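Local coordinates for protein uncharacterized RNA methyltransferase pyrab10780 (Pyrococcus abyssi, PDB 2JJQ) that methylates carbon 5 of uridine 54 in tRNA, using S-adenosyl-L-methionine as the methyl donor, at residues A[93-96]-A[97-101]; A[158-161]-A[162-165]; A[283-286]-A[287-291]. All coordinates share one frame; numbering follows the deposited sequence.

Two of these local contacts form helix starts and the third a helix end. Interaction 1 opens helix 97-112 and interaction 2 opens helix 162-178; their centres are about 20 Å apart, yet their nearest atoms, in the side chains of Gln-93 and Val-159, come within about 4 Å. Cys-90 and Cys-157 probably bind the [4Fe-4S] cluster, by similarity: the Gln-93 side chain is about 3 Å from that of Cys-90, and the Ser-164 side chain about 4 Å from that of Cys-157. Interaction 3 closes helix 275-288 in the catalytic domain, its centre 30 and 33 Å from the other two; the Val-285 side chain is about 9 Å from bound S-adenosyl-L-homocysteine.

Interaction 1 (A[93-96]-A[97-101]); sequences QHLN and YDYQL
Gln-100 reaches back from the first turn of its helix to the loop before it: NE2 donates to the carbonyl O of Leu-95 at 3.0 Å. The bond is fairly straight at nitrogen (N-H...O 162°), and the acceptor lies close to the amide plane of Gln-100, although the donor is tilted from the carbonyl plane of Leu-95. With this amide hydrogen engaged and OE1 accepting from the backbone N of His-414, the carboxamide is fixed in its rotation from both ends. Tyr-97 turns the other way, its hydroxyl bonded to Asp-410 and to the backbone N of Ser-121. Next to Leu-95, the carbonyl O of Asn-96 accepts from Gln-100 N at 3.0 Å and more weakly from Tyr-99 N. Asn-96 thus stands at the N-cap of helix 97-112, but its side chain makes no capping bond. Instead, ND2 donates to a water that in turn donates to Asp-98 OD1, bridging the two side chains on the outside of the turn. Asp-98 carries CG between its backbone N and carbonyl carbon (chi1 75°), which brings OD1 to 3.4 Å from Asn-96 CB. Farther in, Leu-95 CD1 meets the Tyr-99 ring at its edge, 4.0 Å from CD2, while Leu-95 CB rests against Gln-100 CG. Leu-28 of strand 24-28 touches both Leu-95 and Tyr-99, bringing the TRAM-like domain against the helix start.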
loop_
_atom_site.group_PDB
_atom_site.type_symbol
_atom_site.label_atom_id
_atom_site.label_comp_id
_atom_site.label_asym_id
_atom_site.label_seq_id
_atom_site.Cartn_x
_atom_site.Cartn_y
_atom_site.Cartn_z
ATOM N N GLN A 93 -8.385 4.486 -12.716
ATOM C CA GLN A 93 -8.975 5.779 -12.301
ATOM C C GLN A 93 -9.968 6.345 -13.281
ATOM O O GLN A 93 -10.724 7.252 -12.946
ATOM C CB GLN A 93 -7.897 6.851 -12.086
ATOM C CG GLN A 93 -8.383 7.897 -11.089
ATOM C CD GLN A 93 -7.324 8.986 -10.708
ATOM O OE1 GLN A 93 -6.282 8.694 -10.110
ATOM N NE2 GLN A 93 -7.641 10.245 -11.014
ATOM N N HIS A 94 -9.950 5.823 -14.496
ATOM C CA HIS A 94 -10.870 6.298 -15.576
ATOM C C HIS A 94 -12.240 5.625 -15.453
ATOM O O HIS A 94 -13.158 5.906 -16.252
ATOM C CB HIS A 94 -10.262 5.965 -16.918
ATOM C CG HIS A 94 -10.026 4.485 -17.107
ATOM N ND1 HIS A 94 -9.107 3.774 -16.363
ATOM C CD2 HIS A 94 -10.590 3.592 -17.949
ATOM C CE1 HIS A 94 -9.134 2.501 -16.717
ATOM N NE2 HIS A 94 -10.010 2.366 -17.695
ATOM N N LEU A 95 -12.374 4.735 -14.467
ATOM C CA LEU A 95 -13.630 3.933 -14.273
ATOM C C LEU A 95 -14.434 4.383 -13.063
ATOM O O LEU A 95 -13.861 4.627 -12.000
ATOM C CB LEU A 95 -13.291 2.460 -14.084
ATOM C CG LEU A 95 -12.505 1.795 -15.219
ATOM C CD1 LEU A 95 -12.203 0.386 -14.737
ATOM C CD2 LEU A 95 -13.274 1.810 -16.537
ATOM N N ASN A 96 -15.756 4.425 -13.195
ATOM C CA ASN A 96 -16.642 4.715 -12.059
ATOM C C ASN A 96 -16.334 3.729 -10.952
ATOM O O ASN A 96 -16.043 2.536 -11.203
ATOM C CB ASN A 96 -18.087 4.447 -12.441
ATOM C CG ASN A 96 -18.637 5.505 -13.352
ATOM O OD1 ASN A 96 -18.274 6.686 -13.279
ATOM N ND2 ASN A 96 -19.565 5.084 -14.202
ATOM N N TYR A 97 -16.447 4.225 -9.733
ATOM C CA TYR A 97 -16.019 3.397 -8.577
ATOM C C TYR A 97 -16.829 2.120 -8.432
ATOM O O TYR A 97 -16.299 1.017 -8.151
ATOM C CB TYR A 97 -16.012 4.238 -7.291
ATOM C CG TYR A 97 -15.377 3.473 -6.154
ATOM C CD1 TYR A 97 -14.064 3.054 -6.253
ATOM C CD2 TYR A 97 -16.088 3.216 -4.975
ATOM C CE1 TYR A 97 -13.443 2.362 -5.192
ATOM C CE2 TYR A 97 -15.480 2.506 -3.930
ATOM C CZ TYR A 97 -14.165 2.084 -4.055
ATOM O OH TYR A 97 -13.580 1.334 -3.027
ATOM N N ASP A 98 -18.138 2.212 -8.704
ATOM C CA ASP A 98 -18.945 0.998 -8.565
ATOM C C ASP A 98 -18.471 -0.071 -9.550
ATOM O O ASP A 98 -18.559 -1.281 -9.266
ATOM C CB ASP A 98 -20.437 1.293 -8.725
ATOM C CG ASP A 98 -20.831 1.534 -10.165
ATOM O OD1 ASP A 98 -20.141 2.292 -10.845
ATOM O OD2 ASP A 98 -21.848 0.974 -10.653
ATOM N N TYR A 99 -17.994 0.356 -10.711
ATOM C CA TYR A 99 -17.505 -0.634 -11.672
ATOM C C TYR A 99 -16.160 -1.180 -11.211
ATOM O O TYR A 99 -15.876 -2.367 -11.395
ATOM C CB TYR A 99 -17.424 -0.141 -13.124
ATOM C CG TYR A 99 -17.019 -1.308 -13.996
ATOM C CD1 TYR A 99 -17.879 -2.386 -14.170
ATOM C CD2 TYR A 99 -15.747 -1.409 -14.512
ATOM C CE1 TYR A 99 -17.499 -3.493 -14.869
ATOM C CE2 TYR A 99 -15.358 -2.556 -15.252
ATOM C CZ TYR A 99 -16.242 -3.578 -15.399
ATOM O OH TYR A 99 -15.940 -4.746 -16.113
ATOM N N GLN A 100 -15.301 -0.314 -10.675
ATOM C CA GLN A 100 -14.051 -0.863 -10.092
ATOM C C GLN A 100 -14.408 -2.011 -9.148
ATOM O O GLN A 100 -13.732 -3.023 -9.163
ATOM C CB GLN A 100 -13.298 0.235 -9.324
ATOM C CG GLN A 100 -12.704 1.282 -10.264
ATOM C CD GLN A 100 -11.906 2.294 -9.485
ATOM O OE1 GLN A 100 -11.289 1.945 -8.476
ATOM N NE2 GLN A 100 -11.966 3.556 -9.897
ATOM N N LEU A 101 -15.411 -1.842 -8.281
ATOM C CA LEU A 101 -15.726 -2.893 -7.308
ATOM C C LEU A 101 -16.281 -4.156 -7.984
ATOM O O LEU A 101 -16.002 -5.275 -7.571
ATOM C CB LEU A 101 -16.752 -2.367 -6.276
ATOM C CG LEU A 101 -16.239 -1.215 -5.440
ATOM C CD1 LEU A 101 -17.487 -0.702 -4.534
ATOM C CD2 LEU A 101 -15.040 -1.617 -4.601
HETATM O O HOH W 1 -20.671 2.391 -13.620
#

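Interaction 2 (A[158-161]-A[162-165]); sequences PVFG and KTSR
Ser-164 and Gly-161 meet where the chain enters helix 162-178, just after the loop that carries Cys-157, a probable [4Fe-4S] ligand by similarity. Ser-164 grips the carbonyl O of Gly-161 twice: OG donates to it at 2.7 Å, and the backbone N donates at 2.9 Å with an N-H...O angle of 161°. The hydroxyl can reach back because OG sits between the backbone N and the carbonyl carbon (chi1 61°). Both donors are tilted from the carbonyl plane, OG less than N. Gly-161 itself has a backbone conformation that calls for glycine, since a CB would jam against the preceding carbonyl. On the neighbouring side of the turn, a water donates to Phe-160 O and accepts from Thr-163 N, adding a water bridge beside the direct bonds to Gly-161 O. With CG anti to the backbone N (chi1 -173°), the Phe-160 ring is swung toward the helix turn and presents its edge to Thr-163, CE2 lying 3.7 Å from CB, nearly in the ring plane. Ser-164 CB approaches CD2 of the same ring at 4.0 Å. Beyond the turn, Ile-131 and Leu-197 of strands 130-136 and 192-199 touch the ring, Lys-201 makes a cation-pi contact with it, and Thr-163 OG1 bonds to Glu-199. Ser-164 OG also bonds to the backbone N of Cys-157, so one buried hydroxyl ties the helix start to the peptide of a presumed cluster ligand and probably helps to position that cysteine.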
loop_
_atom_site.group_PDB
_atom_site.type_symbol
_atom_site.label_atom_id
_atom_site.label_comp_id
_atom_site.label_asym_id
_atom_site.label_seq_id
_atom_site.Cartn_x
_atom_site.Cartn_y
_atom_site.Cartn_z
ATOM N N PRO A 158 -4.757 14.089 -5.809
ATOM C CA PRO A 158 -6.102 13.973 -5.226
ATOM C C PRO A 158 -6.321 12.711 -4.342
ATOM O O PRO A 158 -7.080 12.775 -3.395
ATOM C CB PRO A 158 -7.024 13.945 -6.477
ATOM C CG PRO A 158 -6.158 14.540 -7.585
ATOM C CD PRO A 158 -4.775 14.044 -7.285
ATOM N N VAL A 159 -5.656 11.602 -4.629
ATOM C CA VAL A 159 -5.796 10.426 -3.745
ATOM C C VAL A 159 -5.174 10.674 -2.344
ATOM O O VAL A 159 -5.671 10.141 -1.359
ATOM C CB VAL A 159 -5.265 9.098 -4.334
ATOM C CG1 VAL A 159 -5.959 8.781 -5.668
ATOM C CG2 VAL A 159 -3.758 9.113 -4.533
ATOM N N PHE A 160 -4.123 11.497 -2.277
ATOM C CA PHE A 160 -3.583 11.913 -0.979
ATOM C C PHE A 160 -4.428 13.023 -0.348
ATOM O O PHE A 160 -4.745 12.991 0.840
ATOM C CB PHE A 160 -2.136 12.365 -1.150
ATOM C CG PHE A 160 -1.447 12.651 0.154
ATOM C CD1 PHE A 160 -0.729 11.641 0.796
ATOM C CD2 PHE A 160 -1.542 13.914 0.756
ATOM C CE1 PHE A 160 -0.099 11.864 2.017
ATOM C CE2 PHE A 160 -0.875 14.174 1.990
ATOM C CZ PHE A 160 -0.191 13.108 2.631
ATOM N N GLY A 161 -4.784 14.032 -1.155
ATOM C CA GLY A 161 -5.679 15.078 -0.719
ATOM C C GLY A 161 -4.989 16.437 -0.728
ATOM O O GLY A 161 -3.815 16.578 -1.155
ATOM N N LYS A 162 -5.717 17.420 -0.215
ATOM C CA LYS A 162 -5.314 18.830 -0.313
ATOM C C LYS A 162 -3.989 19.165 0.325
ATOM O O LYS A 162 -3.385 20.138 -0.054
ATOM C CB LYS A 162 -6.352 19.742 0.330
ATOM C CG LYS A 162 -6.810 19.288 1.691
ATOM C CD LYS A 162 -7.378 20.470 2.500
ATOM C CE LYS A 162 -8.103 20.002 3.757
ATOM N NZ LYS A 162 -8.732 21.157 4.477
ATOM N N THR A 163 -3.571 18.406 1.336
ATOM C CA THR A 163 -2.242 18.638 1.920
ATOM C C THR A 163 -1.191 18.607 0.849
ATOM O O THR A 163 -0.176 19.261 0.995
ATOM C CB THR A 163 -1.926 17.595 3.020
ATOM O OG1 THR A 163 -2.919 17.725 4.029
ATOM C CG2 THR A 163 -0.562 17.799 3.656
ATOM N N SER A 164 -1.385 17.814 -0.207
ATOM C CA SER A 164 -0.299 17.673 -1.190
ATOM C C SER A 164 -0.144 18.991 -1.964
ATOM O O SER A 164 0.931 19.434 -2.234
ATOM C CB SER A 164 -0.544 16.486 -2.150
ATOM O OG SER A 164 -1.742 16.691 -2.882
ATOM N N ARG A 165 -1.250 19.624 -2.291
ATOM C CA ARG A 165 -1.232 20.952 -2.953
ATOM C C ARG A 165 -0.410 21.988 -2.161
ATOM O O ARG A 165 0.501 22.659 -2.706
ATOM C CB ARG A 165 -2.685 21.452 -3.106
ATOM C CG ARG A 165 -2.764 22.781 -3.938
ATOM C CD ARG A 165 -4.213 23.149 -4.261
ATOM N NE ARG A 165 -4.734 22.323 -5.344
ATOM C CZ ARG A 165 -4.507 22.540 -6.649
ATOM N NH1 ARG A 165 -3.771 23.575 -7.058
ATOM N NH2 ARG A 165 -5.027 21.717 -7.556
HETATM O O HOH W 2 -4.645 15.791 2.377
#

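Interaction 3 (A[283-286]-A[287-291])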
loop_
_atom_site.group_PDB
_atom_site.type_symbol
_atom_site.label_atom_id
_atom_site.label_comp_id
_atom_site.label_asym_id
_atom_site.label_seq_id
_atom_site.Cartn_x
_atom_site.Cartn_y
_atom_site.Cartn_z
ATOM N N ARG A 283 -10.636 -3.857 12.332
ATOM C CA ARG A 283 -11.900 -4.287 12.968
ATOM C C ARG A 283 -12.231 -5.693 12.490
ATOM O O ARG A 283 -12.631 -6.544 13.307
ATOM C CB ARG A 283 -13.019 -3.336 12.581
ATOM C CG ARG A 283 -12.880 -1.982 13.260
ATOM C CD ARG A 283 -14.090 -1.128 12.780
ATOM N NE ARG A 283 -14.048 0.208 13.370
ATOM C CZ ARG A 283 -14.942 1.145 13.057
ATOM N NH1 ARG A 283 -15.917 0.847 12.161
ATOM N NH2 ARG A 283 -14.865 2.353 13.616
ATOM N N LYS A 284 -12.038 -5.934 11.185
ATOM C CA LYS A 284 -12.425 -7.243 10.617
ATOM C C LYS A 284 -11.577 -8.327 11.208
ATOM O O LYS A 284 -12.110 -9.360 11.566
ATOM C CB LYS A 284 -12.295 -7.303 9.086
ATOM C CG LYS A 284 -12.830 -8.635 8.475
ATOM C CD LYS A 284 -14.417 -8.520 8.508
ATOM C CE LYS A 284 -15.171 -9.719 8.108
ATOM N NZ LYS A 284 -16.634 -9.412 8.422
ATOM N N VAL A 285 -10.256 -8.115 11.260
ATOM C CA VAL A 285 -9.371 -9.080 11.913
ATOM C C VAL A 285 -9.795 -9.342 13.349
ATOM O O VAL A 285 -9.870 -10.519 13.759
ATOM C CB VAL A 285 -7.894 -8.684 11.813
ATOM C CG1 VAL A 285 -6.996 -9.633 12.672
ATOM C CG2 VAL A 285 -7.474 -8.673 10.273
ATOM N N SER A 286 -10.129 -8.287 14.090
ATOM C CA SER A 286 -10.481 -8.473 15.509
ATOM C C SER A 286 -11.763 -9.281 15.625
ATOM O O SER A 286 -12.001 -9.909 16.661
ATOM C CB SER A 286 -10.644 -7.151 16.279
ATOM O OG SER A 286 -11.790 -6.467 15.856
ATOM N N GLU A 287 -12.607 -9.210 14.605
ATOM C CA GLU A 287 -13.890 -9.917 14.621
ATOM C C GLU A 287 -13.753 -11.421 14.317
ATOM O O GLU A 287 -14.548 -12.251 14.801
ATOM C CB GLU A 287 -14.853 -9.255 13.640
ATOM C CG GLU A 287 -15.319 -7.948 14.237
ATOM C CD GLU A 287 -16.004 -7.016 13.261
ATOM O OE1 GLU A 287 -16.205 -7.383 12.070
ATOM O OE2 GLU A 287 -16.324 -5.888 13.715
ATOM N N LEU A 288 -12.753 -11.759 13.521
ATOM C CA LEU A 288 -12.556 -13.123 13.033
ATOM C C LEU A 288 -11.743 -13.993 13.968
ATOM O O LEU A 288 -11.905 -15.218 13.959
ATOM C CB LEU A 288 -11.853 -13.085 11.676
ATOM C CG LEU A 288 -12.744 -12.487 10.560
ATOM C CD1 LEU A 288 -11.956 -12.501 9.243
ATOM C CD2 LEU A 288 -14.091 -13.164 10.371
ATOM N N VAL A 289 -10.821 -13.402 14.726
ATOM C CA VAL A 289 -9.994 -14.242 15.611
ATOM C C VAL A 289 -10.884 -14.903 16.696
ATOM O O VAL A 289 -11.966 -14.424 16.993
ATOM C CB VAL A 289 -8.842 -13.461 16.263
ATOM C CG1 VAL A 289 -7.994 -12.722 15.165
ATOM C CG2 VAL A 289 -9.377 -12.365 17.224
ATOM N N GLU A 290 -10.375 -15.961 17.301
ATOM C CA GLU A 290 -11.068 -16.669 18.383
ATOM C C GLU A 290 -10.106 -16.955 19.526
ATOM O O GLU A 290 -8.923 -17.190 19.326
ATOM C CB GLU A 290 -11.694 -17.974 17.877
ATOM C CG GLU A 290 -12.875 -17.737 16.926
ATOM C CD GLU A 290 -13.582 -19.000 16.514
ATOM O OE1 GLU A 290 -13.346 -20.060 17.120
ATOM O OE2 GLU A 290 -14.388 -18.933 15.567
ATOM N N GLY A 291 -10.646 -16.986 20.747
ATOM C CA GLY A 291 -9.848 -17.370 21.888
ATOM C C GLY A 291 -9.177 -16.176 22.538
ATOM O O GLY A 291 -9.655 -15.063 22.430
HETATM O O HOH W 3 -16.901 -9.559 11.277
HETATM O O HOH W 4 -12.979 -12.231 18.015
#
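Ser-286 OG and Glu-287 N converge on the carbonyl O of Arg-283, at 2.7 Å and 3.0 Å. The serine hydroxyl, held between its backbone N and carbonyl carbon (chi1 70°), folds back along the helix to reach it. Two residues on, Val-285 O also takes two donors: Val-289 N comes in nearly along the C=O axis, whereas Leu-288 N stands above the carbonyl plane. A water donates to both Ser-286 O and Val-289 O, spanning the end of helix 275-288 as the chain turns off. On the buried side, Val-285 CG1 meets Val-289 CG1 at 4.1 Å. The helix packs here on the central sheet of the class I SAM-dependent methyltransferase (Rossmann-like) fold: Ile-358 lies against Val-285 and Val-289, Val-383 against Leu-288 and Val-289. Separately, Lys-284 CG touches Leu-288 CD1 at 4.0 Å. The Lys-284 chain then bends at chi2 (76°) and crosses Glu-287 at about a right angle. A water accepts from NZ, but its approach to Glu-287 OE1 is implausibly short and the bridge doubtful. With NZ 4.2 Å from OE1, the opposite charges probably favour each other electrostatically at most, so backbone bonds and the Ser-286 hydroxyl carry the turn.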